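Local coordinates for protease Do-like 2, chloroplastic (Arabidopsis thaliana, PDB 4FLN), which is a serine protease that makes the primary cleavage of the photodamaged D1 protein of plant photosystem II, at residues 165-177 with 185-197. Numbering follows the deposited sequence.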
ATOM      1  N   SER B 165      -3.976  34.073 -11.039  1.00 46.48           N
ATOM      2  CA  SER B 165      -2.650  33.784 -10.505  1.00 47.66           C
ATOM      3  C   SER B 165      -1.563  33.808 -11.583  1.00 48.07           C
ATOM      4  O   SER B 165      -1.863  33.791 -12.772  1.00 51.05           O
ATOM      5  CB  SER B 165      -2.644  32.459  -9.750  1.00 53.17           C
ATOM      6  OG  SER B 165      -3.092  31.411 -10.586  1.00 62.38           O
ATOM      7  N   VAL B 166      -0.306  33.862 -11.142  1.00 46.14           N
ATOM      8  CA  VAL B 166       0.847  34.100 -12.011  1.00 45.93           C
ATOM      9  C   VAL B 166       2.047  33.264 -11.564  1.00 52.01           C
ATOM     10  O   VAL B 166       2.308  33.134 -10.370  1.00 60.89           O
ATOM     11  CB  VAL B 166       1.276  35.586 -11.970  1.00 46.11           C
ATOM     12  CG1 VAL B 166       2.495  35.820 -12.837  1.00 49.02           C
ATOM     13  CG2 VAL B 166       0.144  36.476 -12.421  1.00 52.62           C
ATOM     14  N   THR B 167       2.778  32.692 -12.513  1.00 39.28           N
ATOM     15  CA  THR B 167       4.045  32.055 -12.174  1.00 47.14           C
ATOM     16  C   THR B 167       5.125  32.456 -13.165  1.00 44.10           C
ATOM     17  O   THR B 167       4.868  32.610 -14.354  1.00 44.14           O
ATOM     18  CB  THR B 167       3.959  30.495 -12.025  1.00 52.67           C
ATOM     19  OG1 THR B 167       3.403  29.909 -13.206  1.00 53.07           O
ATOM     20  CG2 THR B 167       3.098  30.108 -10.833  1.00 51.93           C
ATOM     21  N   LYS B 168       6.331  32.638 -12.649  1.00 46.22           N
ATOM     22  CA  LYS B 168       7.462  33.103 -13.443  1.00 43.25           C
ATOM     23  C   LYS B 168       8.596  32.082 -13.330  1.00 45.47           C
ATOM     24  O   LYS B 168       8.747  31.419 -12.306  1.00 49.13           O
ATOM     25  CB  LYS B 168       7.905  34.493 -12.970  1.00 29.23           C
ATOM     26  CG  LYS B 168       9.085  35.072 -13.707  1.00 43.01           C
ATOM     27  CD  LYS B 168       9.319  36.532 -13.328  1.00 53.70           C
ATOM     28  CE  LYS B 168      10.783  36.931 -13.527  1.00 59.49           C
ATOM     29  NZ  LYS B 168      10.954  38.195 -14.312  1.00 63.19           N
ATOM     30  N   GLY B 169       9.375  31.961 -14.397  1.00 41.55           N
ATOM     31  CA  GLY B 169      10.416  30.956 -14.520  1.00 41.22           C
ATOM     32  C   GLY B 169      11.182  31.272 -15.785  1.00 43.36           C
ATOM     33  O   GLY B 169      11.118  32.400 -16.272  1.00 50.68           O
ATOM     34  N   VAL B 170      11.921  30.307 -16.318  1.00 42.10           N
ATOM     35  CA  VAL B 170      12.511  30.516 -17.638  1.00 50.60           C
ATOM     36  C   VAL B 170      12.047  29.453 -18.631  1.00 45.85           C
ATOM     37  O   VAL B 170      11.431  28.454 -18.252  1.00 36.65           O
ATOM     38  CB  VAL B 170      14.059  30.508 -17.575  1.00 43.50           C
ATOM     39  CG1 VAL B 170      14.540  31.598 -16.668  1.00 36.69           C
ATOM     40  CG2 VAL B 170      14.583  29.143 -17.098  1.00 39.33           C
ATOM     41  N   VAL B 171      12.399  29.630 -19.897  1.00 35.64           N
ATOM     42  CA  VAL B 171      12.150  28.564 -20.834  1.00 37.57           C
ATOM     43  C   VAL B 171      13.285  27.625 -20.539  1.00 34.66           C
ATOM     44  O   VAL B 171      14.434  27.987 -20.732  1.00 34.03           O
ATOM     45  CB  VAL B 171      12.292  29.047 -22.284  1.00 40.77           C
ATOM     46  CG1 VAL B 171      12.469  27.861 -23.212  1.00 48.28           C
ATOM     47  CG2 VAL B 171      11.086  29.887 -22.696  1.00 29.48           C
ATOM     48  N   SER B 172      12.970  26.439 -20.036  1.00 37.92           N
ATOM     49  CA  SER B 172      14.000  25.451 -19.741  1.00 47.40           C
ATOM     50  C   SER B 172      14.380  24.601 -20.940  1.00 54.24           C
ATOM     51  O   SER B 172      15.551  24.266 -21.120  1.00 59.66           O
ATOM     52  CB  SER B 172      13.633  24.573 -18.531  1.00 48.34           C
ATOM     53  OG  SER B 172      12.253  24.286 -18.481  1.00 58.30           O
ATOM     54  N   ARG B 173      13.377  24.227 -21.735  1.00 47.94           N
ATOM     55  CA  ARG B 173      13.573  23.266 -22.816  1.00 41.40           C
ATOM     56  C   ARG B 173      12.699  23.544 -24.032  1.00 46.52           C
ATOM     57  O   ARG B 173      11.498  23.804 -23.899  1.00 43.56           O
ATOM     58  CB  ARG B 173      13.276  21.856 -22.302  1.00 42.22           C
ATOM     59  CG  ARG B 173      14.055  20.763 -22.998  1.00 47.31           C
ATOM     60  CD  ARG B 173      13.894  19.441 -22.291  1.00 45.96           C
ATOM     61  NE  ARG B 173      14.857  18.471 -22.789  1.00 56.32           N
ATOM     62  CZ  ARG B 173      14.702  17.153 -22.712  1.00 65.34           C
ATOM     63  NH1 ARG B 173      13.611  16.635 -22.156  1.00 57.97           N
ATOM     64  NH2 ARG B 173      15.641  16.352 -23.198  1.00 68.52           N
ATOM     65  N   ILE B 174      13.300  23.475 -25.216  1.00 48.92           N
ATOM     66  CA  ILE B 174      12.540  23.473 -26.464  1.00 46.60           C
ATOM     67  C   ILE B 174      12.727  22.132 -27.157  1.00 54.10           C
ATOM     68  O   ILE B 174      13.785  21.845 -27.708  1.00 61.93           O
ATOM     69  CB  ILE B 174      12.985  24.598 -27.405  1.00 43.32           C
ATOM     70  CG1 ILE B 174      12.560  25.949 -26.851  1.00 33.94           C
ATOM     71  CG2 ILE B 174      12.366  24.418 -28.771  1.00 57.91           C
ATOM     72  CD1 ILE B 174      13.494  27.049 -27.236  1.00 46.93           C
ATOM     73  N   GLU B 175      11.677  21.322 -27.146  1.00 61.64           N
ATOM     74  CA  GLU B 175      11.774  19.936 -27.579  1.00 60.75           C
ATOM     75  C   GLU B 175      10.502  19.537 -28.320  1.00 57.37           C
ATOM     76  O   GLU B 175       9.471  20.186 -28.189  1.00 71.10           O
ATOM     77  CB  GLU B 175      11.973  19.049 -26.347  1.00 69.33           C
ATOM     78  CG  GLU B 175      12.079  17.561 -26.613  1.00 82.51           C
ATOM     79  CD  GLU B 175      13.384  17.172 -27.271  1.00 89.55           C
ATOM     80  OE1 GLU B 175      14.210  16.515 -26.600  1.00 93.25           O
ATOM     81  OE2 GLU B 175      13.580  17.514 -28.457  1.00 89.49           O
ATOM     82  N   VAL B 176      10.577  18.488 -29.122  1.00 53.98           N
ATOM     83  CA  VAL B 176       9.369  17.878 -29.655  1.00 52.96           C
ATOM     84  C   VAL B 176       8.794  16.909 -28.617  1.00 56.33           C
ATOM     85  O   VAL B 176       9.523  16.085 -28.066  1.00 63.46           O
ATOM     86  CB  VAL B 176       9.659  17.140 -30.971  1.00 48.53           C
ATOM     87  CG1 VAL B 176       8.725  15.959 -31.142  1.00 62.94           C
ATOM     88  CG2 VAL B 176       9.541  18.084 -32.139  1.00 39.20           C
ATOM     89  N   THR B 177       7.496  17.016 -28.342  1.00 55.16           N
ATOM     90  CA  THR B 177       6.823  16.127 -27.390  1.00 67.60           C
ATOM     91  C   THR B 177       5.455  15.709 -27.923  1.00 82.81           C
ATOM     92  O   THR B 177       5.125  15.994 -29.070  1.00 87.76           O
ATOM     93  CB  THR B 177       6.638  16.800 -26.014  1.00 68.37           C
ATOM     94  OG1 THR B 177       6.158  18.138 -26.199  1.00 58.17           O
ATOM     95  CG2 THR B 177       7.960  16.839 -25.248  1.00 77.16           C
ATOM     96  N   ASP B 185       3.292  14.213 -32.287  1.00 78.35           N
ATOM     97  CA  ASP B 185       4.457  14.857 -31.684  1.00 64.41           C
ATOM     98  C   ASP B 185       4.703  16.218 -32.314  1.00 56.13           C
ATOM     99  O   ASP B 185       5.013  16.320 -33.497  1.00 59.51           O
ATOM    100  CB  ASP B 185       5.709  13.987 -31.811  1.00 72.31           C
ATOM    101  CG  ASP B 185       5.953  13.126 -30.579  1.00 87.56           C
ATOM    102  OD1 ASP B 185       4.993  12.482 -30.105  1.00 93.35           O
ATOM    103  OD2 ASP B 185       7.102  13.098 -30.076  1.00 88.09           O
ATOM    104  N   LEU B 186       4.567  17.259 -31.505  1.00 43.88           N
ATOM    105  CA  LEU B 186       4.725  18.621 -31.970  1.00 34.19           C
ATOM    106  C   LEU B 186       5.733  19.381 -31.110  1.00 40.36           C
ATOM    107  O   LEU B 186       6.050  18.976 -29.998  1.00 30.46           O
ATOM    108  CB  LEU B 186       3.382  19.339 -31.943  1.00 35.13           C
ATOM    109  CG  LEU B 186       2.219  18.624 -32.626  1.00 39.55           C
ATOM    110  CD1 LEU B 186       0.928  19.378 -32.384  1.00 33.54           C
ATOM    111  CD2 LEU B 186       2.477  18.473 -34.116  1.00 52.28           C
ATOM    112  N   LEU B 187       6.241  20.489 -31.630  1.00 47.99           N
ATOM    113  CA  LEU B 187       7.206  21.268 -30.883  1.00 40.84           C
ATOM    114  C   LEU B 187       6.521  21.690 -29.583  1.00 49.12           C
ATOM    115  O   LEU B 187       5.293  21.795 -29.535  1.00 47.59           O
ATOM    116  CB  LEU B 187       7.640  22.479 -31.706  1.00 34.02           C
ATOM    117  CG  LEU B 187       8.700  23.456 -31.190  1.00 42.41           C
ATOM    118  CD1 LEU B 187      10.079  22.814 -31.161  1.00 48.24           C
ATOM    119  CD2 LEU B 187       8.723  24.693 -32.067  1.00 45.69           C
ATOM    120  N   GLY B 188       7.306  21.883 -28.526  1.00 47.57           N
ATOM    121  CA  GLY B 188       6.782  22.332 -27.251  1.00 47.19           C
ATOM    122  C   GLY B 188       7.837  23.065 -26.450  1.00 49.82           C
ATOM    123  O   GLY B 188       9.027  22.832 -26.638  1.00 52.69           O
ATOM    124  N   ILE B 189       7.399  23.947 -25.555  1.00 44.92           N
ATOM    125  CA  ILE B 189       8.304  24.697 -24.695  1.00 46.87           C
ATOM    126  C   ILE B 189       8.143  24.214 -23.268  1.00 46.53           C
ATOM    127  O   ILE B 189       7.029  24.148 -22.763  1.00 44.08           O
ATOM    128  CB  ILE B 189       7.992  26.211 -24.720  1.00 53.20           C
ATOM    129  CG1 ILE B 189       8.033  26.752 -26.149  1.00 49.15           C
ATOM    130  CG2 ILE B 189       8.959  26.985 -23.830  1.00 45.63           C
ATOM    131  CD1 ILE B 189       7.429  28.135 -26.281  1.00 42.54           C
ATOM    132  N   GLN B 190       9.255  23.864 -22.627  1.00 48.48           N
ATOM    133  CA  GLN B 190       9.264  23.519 -21.208  1.00 42.03           C
ATOM    134  C   GLN B 190       9.629  24.747 -20.388  1.00 39.04           C
ATOM    135  O   GLN B 190      10.543  25.487 -20.743  1.00 44.79           O
ATOM    136  CB  GLN B 190      10.309  22.457 -20.940  1.00 47.98           C
ATOM    137  CG  GLN B 190       9.809  21.051 -20.761  1.00 65.30           C
ATOM    138  CD  GLN B 190      10.932  20.115 -20.334  1.00 77.29           C
ATOM    139  OE1 GLN B 190      11.749  20.463 -19.475  1.00 72.70           O
ATOM    140  NE2 GLN B 190      10.978  18.926 -20.930  1.00 83.23           N
ATOM    141  N   ILE B 191       8.927  24.966 -19.287  1.00 39.46           N
ATOM    142  CA  ILE B 191       9.291  26.056 -18.391  1.00 35.18           C
ATOM    143  C   ILE B 191       9.623  25.572 -16.989  1.00 40.54           C
ATOM    144  O   ILE B 191       9.204  24.507 -16.552  1.00 53.70           O
ATOM    145  CB  ILE B 191       8.205  27.161 -18.305  1.00 40.36           C
ATOM    146  CG1 ILE B 191       6.876  26.573 -17.834  1.00 34.74           C
ATOM    147  CG2 ILE B 191       8.062  27.920 -19.645  1.00 30.58           C
ATOM    148  CD1 ILE B 191       6.162  27.477 -16.866  1.00 28.64           C
ATOM    149  N   ASP B 192      10.328  26.431 -16.279  1.00 49.10           N
ATOM    150  CA  ASP B 192      11.022  26.160 -15.031  1.00 44.96           C
ATOM    151  C   ASP B 192      10.044  26.258 -13.854  1.00 46.81           C
ATOM    152  O   ASP B 192      10.436  26.197 -12.697  1.00 61.30           O
ATOM    153  CB  ASP B 192      12.114  27.237 -14.941  1.00 62.02           C
ATOM    154  CG  ASP B 192      12.965  27.136 -13.717  1.00 78.91           C
ATOM    155  OD1 ASP B 192      12.623  27.796 -12.711  1.00 93.84           O
ATOM    156  OD2 ASP B 192      13.999  26.443 -13.776  1.00 78.72           O
ATOM    157  N   ALA B 193       8.766  26.456 -14.152  1.00 53.63           N
ATOM    158  CA  ALA B 193       7.759  26.685 -13.113  1.00 61.15           C
ATOM    159  C   ALA B 193       6.561  25.757 -13.270  1.00 58.37           C
ATOM    160  O   ALA B 193       6.148  25.456 -14.385  1.00 62.93           O
ATOM    161  CB  ALA B 193       7.301  28.139 -13.137  1.00 61.82           C
ATOM    162  N   ALA B 194       6.002  25.303 -12.156  1.00 49.61           N
ATOM    163  CA  ALA B 194       4.859  24.399 -12.218  1.00 55.18           C
ATOM    164  C   ALA B 194       3.577  25.167 -12.533  1.00 60.32           C
ATOM    165  O   ALA B 194       3.477  26.361 -12.245  1.00 61.96           O
ATOM    166  CB  ALA B 194       4.715  23.613 -10.928  1.00 48.25           C
ATOM    167  N   ILE B 195       2.610  24.468 -13.132  1.00 50.71           N
ATOM    168  CA  ILE B 195       1.359  25.072 -13.576  1.00 49.45           C
ATOM    169  C   ILE B 195       0.129  24.379 -12.978  1.00 48.82           C
ATOM    170  O   ILE B 195       0.018  23.158 -13.015  1.00 51.32           O
ATOM    171  CB  ILE B 195       1.269  25.058 -15.119  1.00 57.87           C
ATOM    172  CG1 ILE B 195       2.510  25.726 -15.720  1.00 62.43           C
ATOM    173  CG2 ILE B 195       0.000  25.757 -15.596  1.00 55.48           C
ATOM    174  CD1 ILE B 195       2.539  25.756 -17.234  1.00 57.36           C
ATOM    175  N   ASN B 196      -0.787  25.167 -12.422  1.00 48.87           N
ATOM    176  CA  ASN B 196      -2.043  24.658 -11.872  1.00 52.28           C
ATOM    177  C   ASN B 196      -3.000  24.235 -12.989  1.00 51.67           C
ATOM    178  O   ASN B 196      -3.168  24.949 -13.981  1.00 44.48           O
ATOM    179  CB  ASN B 196      -2.690  25.739 -10.987  1.00 65.51           C
ATOM    180  CG  ASN B 196      -4.060  25.334 -10.435  1.00 73.51           C
ATOM    181  OD1 ASN B 196      -4.906  24.787 -11.143  1.00 83.48           O
ATOM    182  ND2 ASN B 196      -4.282  25.623  -9.162  1.00 68.49           N
ATOM    183  N   PRO B 197      -3.646  23.073 -12.827  1.00 51.98           N
ATOM    184  CA  PRO B 197      -4.538  22.560 -13.870  1.00 47.89           C
ATOM    185  C   PRO B 197      -5.502  23.622 -14.360  1.00 47.33           C
ATOM    186  O   PRO B 197      -5.657  23.797 -15.570  1.00 57.64           O
ATOM    187  CB  PRO B 197      -5.312  21.447 -13.155  1.00 48.15           C
ATOM    188  CG  PRO B 197      -4.648  21.274 -11.799  1.00 52.36           C
ATOM    189  CD  PRO B 197      -3.391  22.068 -11.787  1.00 49.91           C
TER
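Gln190 pairs with both Ser172 and Arg173 in a classic beta bulge, set in the antiparallel hairpin of strands 165-178 and 185-191 that belongs to the second six-stranded barrel of this trypsin-like protease domain. Gln190 O takes the N-H of Ser172 (N to O 2.7 Å) and, from the same face of its carbonyl plane, a longer bond from Arg173 N; a weak third one comes from Ser172 OG. In return Gln190 N gives Arg173 O an almost straight bond (178° at the hydrogen). Beyond the bulge, paired bonds join Glu175 with Gly188 and Thr177 with Leu186.

The close packing lies on the face carrying Val171, Ile174, Ile189 and Leu187. With chi1 at -56°, Ile189 CG2 lies opposite the backbone N and meets Val171 CG1 at 3.7 Å; Ile174 CG2 touches Leu187 CD1 at the same distance, while Val230 of strand 228-232 packs on Ile189.

The other face is more polar: Gln190, Glu175 and Thr177 are partly exposed, whereas Arg173 is buried, its NH2 bonded to Gly160 O and Thr163 O of a neighbouring subunit. Gln190 and Arg173 run alongside each other, amide and guanidinium planes 68° apart. Replacing Gln190 by an alanine would probably open a gap beside the aliphatic part of Arg173. In the intact pair Gln190 NE2 sits at the guanidinium edge, 3.7 Å from Arg173 NH1, without a hydrogen bond.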